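Local coordinates for iron binding protein FbpA (Mannheimia haemolytica, PDB 1Q35) that probably captures ferric iron in the periplasm as the solute-binding component of a bacterial iron-uptake system, at residues E3-S8 with P51-L56; T57-R62 with H228-G233. All coordinates share one frame; numbering follows the deposited sequence.

Contact 1 of 2, residues E3-S8 with P51-L56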
ATOM      1  N   GLU A   3      -1.733  20.691  19.562  1.00 18.24           N
ATOM      2  CA  GLU A   3      -1.149  19.429  19.147  1.00 17.22           C
ATOM      3  C   GLU A   3      -2.137  18.569  18.369  1.00 16.48           C
ATOM      4  O   GLU A   3      -3.332  18.868  18.286  1.00 15.98           O
ATOM      5  CB  GLU A   3      -0.651  18.667  20.378  1.00 17.11           C
ATOM      6  CG  GLU A   3      -1.767  18.231  21.322  1.00 17.49           C
ATOM      7  CD  GLU A   3      -1.278  17.716  22.661  1.00 17.76           C
ATOM      8  OE1 GLU A   3      -2.136  17.490  23.540  1.00 18.38           O
ATOM      9  OE2 GLU A   3      -0.057  17.522  22.849  1.00 18.30           O
ATOM     10  N   VAL A   4      -1.607  17.488  17.809  1.00 15.82           N
ATOM     11  CA  VAL A   4      -2.400  16.485  17.116  1.00 15.14           C
ATOM     12  C   VAL A   4      -1.747  15.123  17.359  1.00 14.79           C
ATOM     13  O   VAL A   4      -0.523  14.989  17.293  1.00 15.27           O
ATOM     14  CB  VAL A   4      -2.545  16.807  15.606  1.00 14.95           C
ATOM     15  CG1 VAL A   4      -1.196  16.776  14.890  1.00 14.33           C
ATOM     16  CG2 VAL A   4      -3.531  15.852  14.942  1.00 14.92           C
ATOM     17  N   ASN A   5      -2.564  14.127  17.674  1.00 14.42           N
ATOM     18  CA  ASN A   5      -2.090  12.805  18.051  1.00 14.39           C
ATOM     19  C   ASN A   5      -2.239  11.841  16.884  1.00 13.83           C
ATOM     20  O   ASN A   5      -3.347  11.458  16.519  1.00 13.77           O
ATOM     21  CB  ASN A   5      -2.869  12.283  19.259  1.00 14.63           C
ATOM     22  CG  ASN A   5      -2.772  13.206  20.462  1.00 15.51           C
ATOM     23  OD1 ASN A   5      -1.740  13.835  20.695  1.00 16.20           O
ATOM     24  ND2 ASN A   5      -3.854  13.291  21.229  1.00 15.88           N
ATOM     25  N   VAL A   6      -1.106  11.446  16.313  1.00 13.36           N
ATOM     26  CA  VAL A   6      -1.066  10.634  15.102  1.00 13.00           C
ATOM     27  C   VAL A   6      -0.678   9.199  15.447  1.00 12.86           C
ATOM     28  O   VAL A   6       0.268   8.975  16.198  1.00 13.16           O
ATOM     29  CB  VAL A   6      -0.045  11.226  14.105  1.00 13.26           C
ATOM     30  CG1 VAL A   6       0.054  10.373  12.843  1.00 13.62           C
ATOM     31  CG2 VAL A   6      -0.410  12.661  13.768  1.00 13.74           C
ATOM     32  N   TYR A   7      -1.426   8.240  14.907  1.00 12.50           N
ATOM     33  CA  TYR A   7      -1.068   6.829  14.954  1.00 12.57           C
ATOM     34  C   TYR A   7      -0.772   6.409  13.524  1.00 12.16           C
ATOM     35  O   TYR A   7      -1.625   6.543  12.658  1.00 12.14           O
ATOM     36  CB  TYR A   7      -2.202   6.001  15.553  1.00 12.99           C
ATOM     37  CG  TYR A   7      -2.327   6.231  17.042  1.00 14.08           C
ATOM     38  CD1 TYR A   7      -2.859   7.417  17.534  1.00 16.22           C
ATOM     39  CD2 TYR A   7      -1.854   5.297  17.958  1.00 15.98           C
ATOM     40  CE1 TYR A   7      -2.949   7.650  18.893  1.00 16.79           C
ATOM     41  CE2 TYR A   7      -1.940   5.526  19.325  1.00 16.97           C
ATOM     42  CZ  TYR A   7      -2.496   6.706  19.781  1.00 17.40           C
ATOM     43  OH  TYR A   7      -2.592   6.961  21.133  1.00 19.51           O
ATOM     44  N   SER A   8       0.440   5.922  13.279  1.00 11.74           N
ATOM     45  CA  SER A   8       0.929   5.700  11.919  1.00 11.51           C
ATOM     46  C   SER A   8       1.284   4.249  11.631  1.00 11.39           C
ATOM     47  O   SER A   8       2.124   3.662  12.306  1.00 11.58           O
ATOM     48  CB  SER A   8       2.168   6.561  11.669  1.00 11.44           C
ATOM     49  OG  SER A   8       2.656   6.363  10.350  1.00 11.82           O
ATOM     50  N   PRO A  51      -7.111   8.848  22.840  1.00 17.60           N
ATOM     51  CA  PRO A  51      -6.499  10.128  22.469  1.00 17.10           C
ATOM     52  C   PRO A  51      -6.211  10.270  20.968  1.00 16.24           C
ATOM     53  O   PRO A  51      -5.739  11.321  20.556  1.00 15.65           O
ATOM     54  CB  PRO A  51      -5.189  10.115  23.261  1.00 17.50           C
ATOM     55  CG  PRO A  51      -4.821   8.673  23.333  1.00 17.77           C
ATOM     56  CD  PRO A  51      -6.112   7.906  23.381  1.00 17.73           C
ATOM     57  N   ALA A  52      -6.493   9.239  20.171  1.00 15.36           N
ATOM     58  CA  ALA A  52      -6.184   9.267  18.745  1.00 14.76           C
ATOM     59  C   ALA A  52      -6.923  10.382  18.017  1.00 13.96           C
ATOM     60  O   ALA A  52      -8.129  10.547  18.189  1.00 13.54           O
ATOM     61  CB  ALA A  52      -6.513   7.930  18.105  1.00 14.84           C
ATOM     62  N   ASP A  53      -6.184  11.149  17.223  1.00 13.34           N
ATOM     63  CA  ASP A  53      -6.760  12.120  16.297  1.00 13.07           C
ATOM     64  C   ASP A  53      -6.774  11.597  14.870  1.00 12.74           C
ATOM     65  O   ASP A  53      -7.800  11.638  14.204  1.00 12.67           O
ATOM     66  CB  ASP A  53      -5.965  13.426  16.318  1.00 13.09           C
ATOM     67  CG  ASP A  53      -6.221  14.227  17.556  1.00 13.49           C
ATOM     68  OD1 ASP A  53      -5.254  14.685  18.195  1.00 13.91           O
ATOM     69  OD2 ASP A  53      -7.372  14.435  17.962  1.00 14.12           O
ATOM     70  N   VAL A  54      -5.619  11.111  14.418  1.00 12.56           N
ATOM     71  CA  VAL A  54      -5.369  10.816  13.010  1.00 13.07           C
ATOM     72  C   VAL A  54      -4.756   9.425  12.911  1.00 12.71           C
ATOM     73  O   VAL A  54      -3.813   9.117  13.628  1.00 12.93           O
ATOM     74  CB  VAL A  54      -4.402  11.885  12.424  1.00 13.78           C
ATOM     75  CG1 VAL A  54      -3.992  11.562  10.988  1.00 14.41           C
ATOM     76  CG2 VAL A  54      -5.035  13.272  12.519  1.00 14.20           C
ATOM     77  N   LEU A  55      -5.319   8.576  12.056  1.00 12.25           N
ATOM     78  CA  LEU A  55      -4.756   7.257  11.779  1.00 12.27           C
ATOM     79  C   LEU A  55      -4.269   7.254  10.328  1.00 11.24           C
ATOM     80  O   LEU A  55      -5.060   7.452   9.405  1.00 10.87           O
ATOM     81  CB  LEU A  55      -5.793   6.157  12.031  1.00 13.19           C
ATOM     82  CG  LEU A  55      -6.727   6.392  13.231  1.00 15.49           C
ATOM     83  CD1 LEU A  55      -7.815   5.335  13.309  1.00 16.41           C
ATOM     84  CD2 LEU A  55      -5.942   6.447  14.534  1.00 16.01           C
ATOM     85  N   LEU A  56      -2.960   7.077  10.140  1.00 10.64           N
ATOM     86  CA  LEU A  56      -2.333   7.069   8.815  1.00 10.57           C
ATOM     87  C   LEU A  56      -2.140   5.634   8.354  1.00 10.19           C
ATOM     88  O   LEU A  56      -1.380   4.882   8.953  1.00 10.94           O
ATOM     89  CB  LEU A  56      -0.981   7.788   8.844  1.00 10.86           C
ATOM     90  CG  LEU A  56      -1.047   9.298   9.094  1.00 12.21           C
ATOM     91  CD1 LEU A  56       0.336   9.856   9.329  1.00 12.66           C
ATOM     92  CD2 LEU A  56      -1.705  10.015   7.933  1.00 13.26           C
TER
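Tyr-7 and Asn-5 carry most of the pairing of strand 3-8 with residues 51-56. From Tyr-7, the backbone N donates an almost straight bond to Val-54 O (2.8 Å, 176°) and the carbonyl receives Leu-56 N, the parallel ladder pattern in which one residue bonds to two on its neighbour. Asn-5 O takes two donors, Asp-53 N and Val-54 N. With CG anti to its own carbonyl carbon (chi1 -74°), the Asp-53 carboxylate turns OD1 to Asn-5 N, which it accepts at 2.8 Å through its anti lone pair. The other oxygen, OD2, is held by Ser-240 OG and Asn-242 N, so the carboxylate joins strand 3-8 to the turn just ahead of helix 243-254. The tight part is the face of Val-6, Val-54 and Leu-56, where Val-6 CG1 meets Leu-56 CD1 at 3.6 Å and Leu-249 of that helix covers both valines. On the other face the Tyr-7 ring meets Ala-52 obliquely, CE1 3.7 Å from Ala-52 CB. Packing thins toward exposed Pro-51, whose CG reaches only the phenolic OH; here the firm tie is polar, Asn-5 ND2 to Pro-51 O at 2.8 Å, nearly in the amide plane. With strand 29-34 bonded along the far edge of 3-8, this is the parallel core of an alpha/beta lobe, as in periplasmic solute-binding proteins.

Contact 2 of 2, residues T57-R62 with H228-G233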
ATOM      1  N   THR A  57      -2.853   5.273   7.293  1.00 10.02           N
ATOM      2  CA  THR A  57      -2.949   3.896   6.820  1.00  9.73           C
ATOM      3  C   THR A  57      -2.151   3.659   5.538  1.00  9.28           C
ATOM      4  O   THR A  57      -1.761   4.604   4.845  1.00  8.98           O
ATOM      5  CB  THR A  57      -4.424   3.573   6.559  1.00 10.03           C
ATOM      6  OG1 THR A  57      -4.974   4.567   5.683  1.00 10.69           O
ATOM      7  CG2 THR A  57      -5.243   3.686   7.840  1.00 10.88           C
ATOM      8  N   VAL A  58      -1.943   2.381   5.226  1.00  8.82           N
ATOM      9  CA  VAL A  58      -1.231   1.971   4.014  1.00  8.96           C
ATOM     10  C   VAL A  58      -2.041   0.995   3.169  1.00  8.78           C
ATOM     11  O   VAL A  58      -1.508   0.400   2.232  1.00  9.24           O
ATOM     12  CB  VAL A  58       0.143   1.322   4.348  1.00  9.39           C
ATOM     13  CG1 VAL A  58       1.058   2.334   5.006  1.00 10.48           C
ATOM     14  CG2 VAL A  58      -0.020   0.094   5.226  1.00 10.13           C
ATOM     15  N   ASP A  59      -3.320   0.824   3.488  1.00  8.87           N
ATOM     16  CA  ASP A  59      -4.133  -0.202   2.846  1.00  9.07           C
ATOM     17  C   ASP A  59      -5.614   0.173   2.949  1.00  8.97           C
ATOM     18  O   ASP A  59      -6.093   0.527   4.028  1.00  9.45           O
ATOM     19  CB  ASP A  59      -3.833  -1.544   3.524  1.00  9.73           C
ATOM     20  CG  ASP A  59      -4.812  -2.632   3.161  1.00  9.83           C
ATOM     21  OD1 ASP A  59      -5.154  -2.779   1.959  1.00  9.34           O
ATOM     22  OD2 ASP A  59      -5.281  -3.394   4.035  1.00 11.93           O
ATOM     23  N   ILE A  60      -6.333   0.094   1.835  1.00  8.68           N
ATOM     24  CA  ILE A  60      -7.773   0.357   1.831  1.00  8.78           C
ATOM     25  C   ILE A  60      -8.519  -0.596   2.753  1.00  8.59           C
ATOM     26  O   ILE A  60      -9.502  -0.201   3.377  1.00  9.08           O
ATOM     27  CB  ILE A  60      -8.359   0.289   0.398  1.00  8.94           C
ATOM     28  CG1 ILE A  60      -9.848   0.658   0.403  1.00  9.55           C
ATOM     29  CG2 ILE A  60      -8.179  -1.100  -0.226  1.00  8.86           C
ATOM     30  CD1 ILE A  60     -10.137   2.092   0.782  1.00 10.76           C
ATOM     31  N   SER A  61      -8.073  -1.843   2.857  1.00  8.71           N
ATOM     32  CA  SER A  61      -8.793  -2.787   3.695  1.00  9.08           C
ATOM     33  C   SER A  61      -8.717  -2.408   5.176  1.00  9.43           C
ATOM     34  O   SER A  61      -9.703  -2.552   5.893  1.00 10.11           O
ATOM     35  CB  SER A  61      -8.330  -4.212   3.436  1.00  9.12           C
ATOM     36  OG  SER A  61      -8.602  -4.563   2.090  1.00  9.66           O
ATOM     37  N   ARG A  62      -7.574  -1.893   5.629  1.00  9.31           N
ATOM     38  CA  ARG A  62      -7.463  -1.369   6.993  1.00  9.77           C
ATOM     39  C   ARG A  62      -8.358  -0.149   7.190  1.00  9.72           C
ATOM     40  O   ARG A  62      -9.011  -0.007   8.230  1.00 10.00           O
ATOM     41  CB  ARG A  62      -6.018  -0.998   7.328  1.00 10.02           C
ATOM     42  CG  ARG A  62      -5.809  -0.488   8.757  1.00 11.63           C
ATOM     43  CD  ARG A  62      -5.943  -1.550   9.833  1.00 14.00           C
ATOM     44  NE  ARG A  62      -4.733  -2.353   9.957  1.00 15.92           N
ATOM     45  CZ  ARG A  62      -4.612  -3.424  10.735  1.00 16.93           C
ATOM     46  NH1 ARG A  62      -3.461  -4.080  10.767  1.00 17.99           N
ATOM     47  NH2 ARG A  62      -5.622  -3.843  11.489  1.00 17.76           N
ATOM     48  N   HIS A 228      -2.816  -3.853 -10.014  1.00  6.75           N
ATOM     49  CA  HIS A 228      -3.444  -3.581  -8.731  1.00  7.07           C
ATOM     50  C   HIS A 228      -2.906  -2.301  -8.114  1.00  7.35           C
ATOM     51  O   HIS A 228      -1.697  -2.121  -7.975  1.00  7.54           O
ATOM     52  CB  HIS A 228      -3.191  -4.763  -7.788  1.00  7.23           C
ATOM     53  CG  HIS A 228      -3.655  -4.555  -6.378  1.00  7.22           C
ATOM     54  ND1 HIS A 228      -4.978  -4.644  -5.996  1.00  7.15           N
ATOM     55  CD2 HIS A 228      -2.956  -4.291  -5.247  1.00  7.38           C
ATOM     56  CE1 HIS A 228      -5.072  -4.439  -4.693  1.00  7.76           C
ATOM     57  NE2 HIS A 228      -3.859  -4.227  -4.212  1.00  7.87           N
ATOM     58  N   LYS A 229      -3.832  -1.413  -7.765  1.00  7.56           N
ATOM     59  CA  LYS A 229      -3.549  -0.190  -7.030  1.00  8.53           C
ATOM     60  C   LYS A 229      -4.152  -0.241  -5.638  1.00  8.25           C
ATOM     61  O   LYS A 229      -5.238  -0.779  -5.426  1.00  8.35           O
ATOM     62  CB  LYS A 229      -4.146   1.017  -7.755  1.00 10.04           C
ATOM     63  CG  LYS A 229      -3.653   1.229  -9.160  1.00 12.80           C
ATOM     64  CD  LYS A 229      -2.192   1.567  -9.215  1.00 15.30           C
ATOM     65  CE  LYS A 229      -1.843   2.885  -8.543  1.00 16.21           C
ATOM     66  NZ  LYS A 229      -2.607   4.023  -9.107  1.00 17.32           N
ATOM     67  N   ASN A 230      -3.445   0.350  -4.691  1.00  7.95           N
ATOM     68  CA  ASN A 230      -3.940   0.528  -3.332  1.00  8.09           C
ATOM     69  C   ASN A 230      -3.518   1.941  -2.881  1.00  8.13           C
ATOM     70  O   ASN A 230      -2.834   2.648  -3.620  1.00  8.36           O
ATOM     71  CB  ASN A 230      -3.374  -0.603  -2.454  1.00  8.12           C
ATOM     72  CG  ASN A 230      -4.165  -0.853  -1.165  1.00  8.30           C
ATOM     73  OD1 ASN A 230      -4.939  -0.009  -0.699  1.00  8.65           O
ATOM     74  ND2 ASN A 230      -3.944  -2.027  -0.572  1.00  9.12           N
ATOM     75  N   ILE A 231      -3.949   2.366  -1.701  1.00  8.21           N
ATOM     76  CA  ILE A 231      -3.725   3.737  -1.249  1.00  8.42           C
ATOM     77  C   ILE A 231      -3.040   3.815   0.095  1.00  8.52           C
ATOM     78  O   ILE A 231      -3.233   2.950   0.952  1.00  8.93           O
ATOM     79  CB  ILE A 231      -5.068   4.515  -1.124  1.00  8.86           C
ATOM     80  CG1 ILE A 231      -6.106   3.753  -0.281  1.00  9.37           C
ATOM     81  CG2 ILE A 231      -5.622   4.848  -2.490  1.00  9.35           C
ATOM     82  CD1 ILE A 231      -7.110   4.667   0.406  1.00  9.94           C
ATOM     83  N   SER A 232      -2.246   4.864   0.286  1.00  8.62           N
ATOM     84  CA  SER A 232      -2.004   5.353   1.634  1.00  8.97           C
ATOM     85  C   SER A 232      -3.124   6.343   1.903  1.00  9.15           C
ATOM     86  O   SER A 232      -3.636   6.979   0.991  1.00  9.51           O
ATOM     87  CB  SER A 232      -0.622   5.996   1.808  1.00  9.15           C
ATOM     88  OG  SER A 232      -0.602   7.364   1.440  1.00  9.29           O
ATOM     89  N   GLY A 233      -3.534   6.449   3.152  1.00  9.97           N
ATOM     90  CA  GLY A 233      -4.673   7.280   3.459  1.00 10.49           C
ATOM     91  C   GLY A 233      -4.733   7.702   4.898  1.00 10.52           C
ATOM     92  O   GLY A 233      -3.766   7.584   5.656  1.00 10.66           O
TER
HETATM   93  O   HOH W   1      -1.000   7.261   5.411  1.00  9.28           O
HETATM   94  O   HOH W   2      -4.980   3.479   3.144  1.00 11.20           O
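Asn-230 CG stands anti to the backbone N (chi1 -159°), and so does Asp-59 CG (chi1 168°), which brings amide and carboxylate together with their planes steeply inclined, 76° apart. Asn-230 ND2 donates to Asp-59 OD1 at 2.9 Å, almost straight and in its own amide plane, on the anti side of the carboxylate. The amide oxygen, Asn-230 OD1, accepts Ile-60 N on a lone pair at 2.9 Å and also the N of Ile-231, so the amide is fixed at both ends. Asp-59 is the N-cap of helix 60-68: its oxygens receive Ser-61 N and Arg-62 N from above the carboxylate plane, and Ser-145 OG of helix 141-168 binds OD1 as well. Two residues ahead of the cap, Thr-57 forms an antiparallel hydrogen-bonded pair with Gly-233: Thr-57 N reaches Gly-233 O at 3.0 Å, and Gly-233 N reaches Thr-57 O at 3.1 Å. One water donates to both carbonyls of this pair; another links Thr-57 OG1 with Ile-231 O. Apolar contact is slight, Ile-60 CD1 touching Ile-231 CD1 at 4.0 Å, with Leu-294 of helix 294-298 against both isoleucines. Val-58, whose CB is directed away from the strand, touches Tyr-142, which binds ferric iron in the loaded protein; no iron is bound here.

From the N terminus, strand 3-8 runs first; the chain then passes through helix 16-26, strand 29-34 and helix 40-46 before residues 51-56 return beside it and contact 1 closes that loop. Without a break the chain continues into 57-62, the first half of contact 2, which stays open for 165 residues until 228-233 comes back. The two loops are therefore in series, neither nested nor crossed. Strand 54-57 is shared by both, flanked by 3-8 in parallel and by 228-236 antiparallel, and Leu-56 CD2 packs on Gly-233 O at their meeting point. Together they tie the N-terminal strands to a long strand that pairs onward with 96-108.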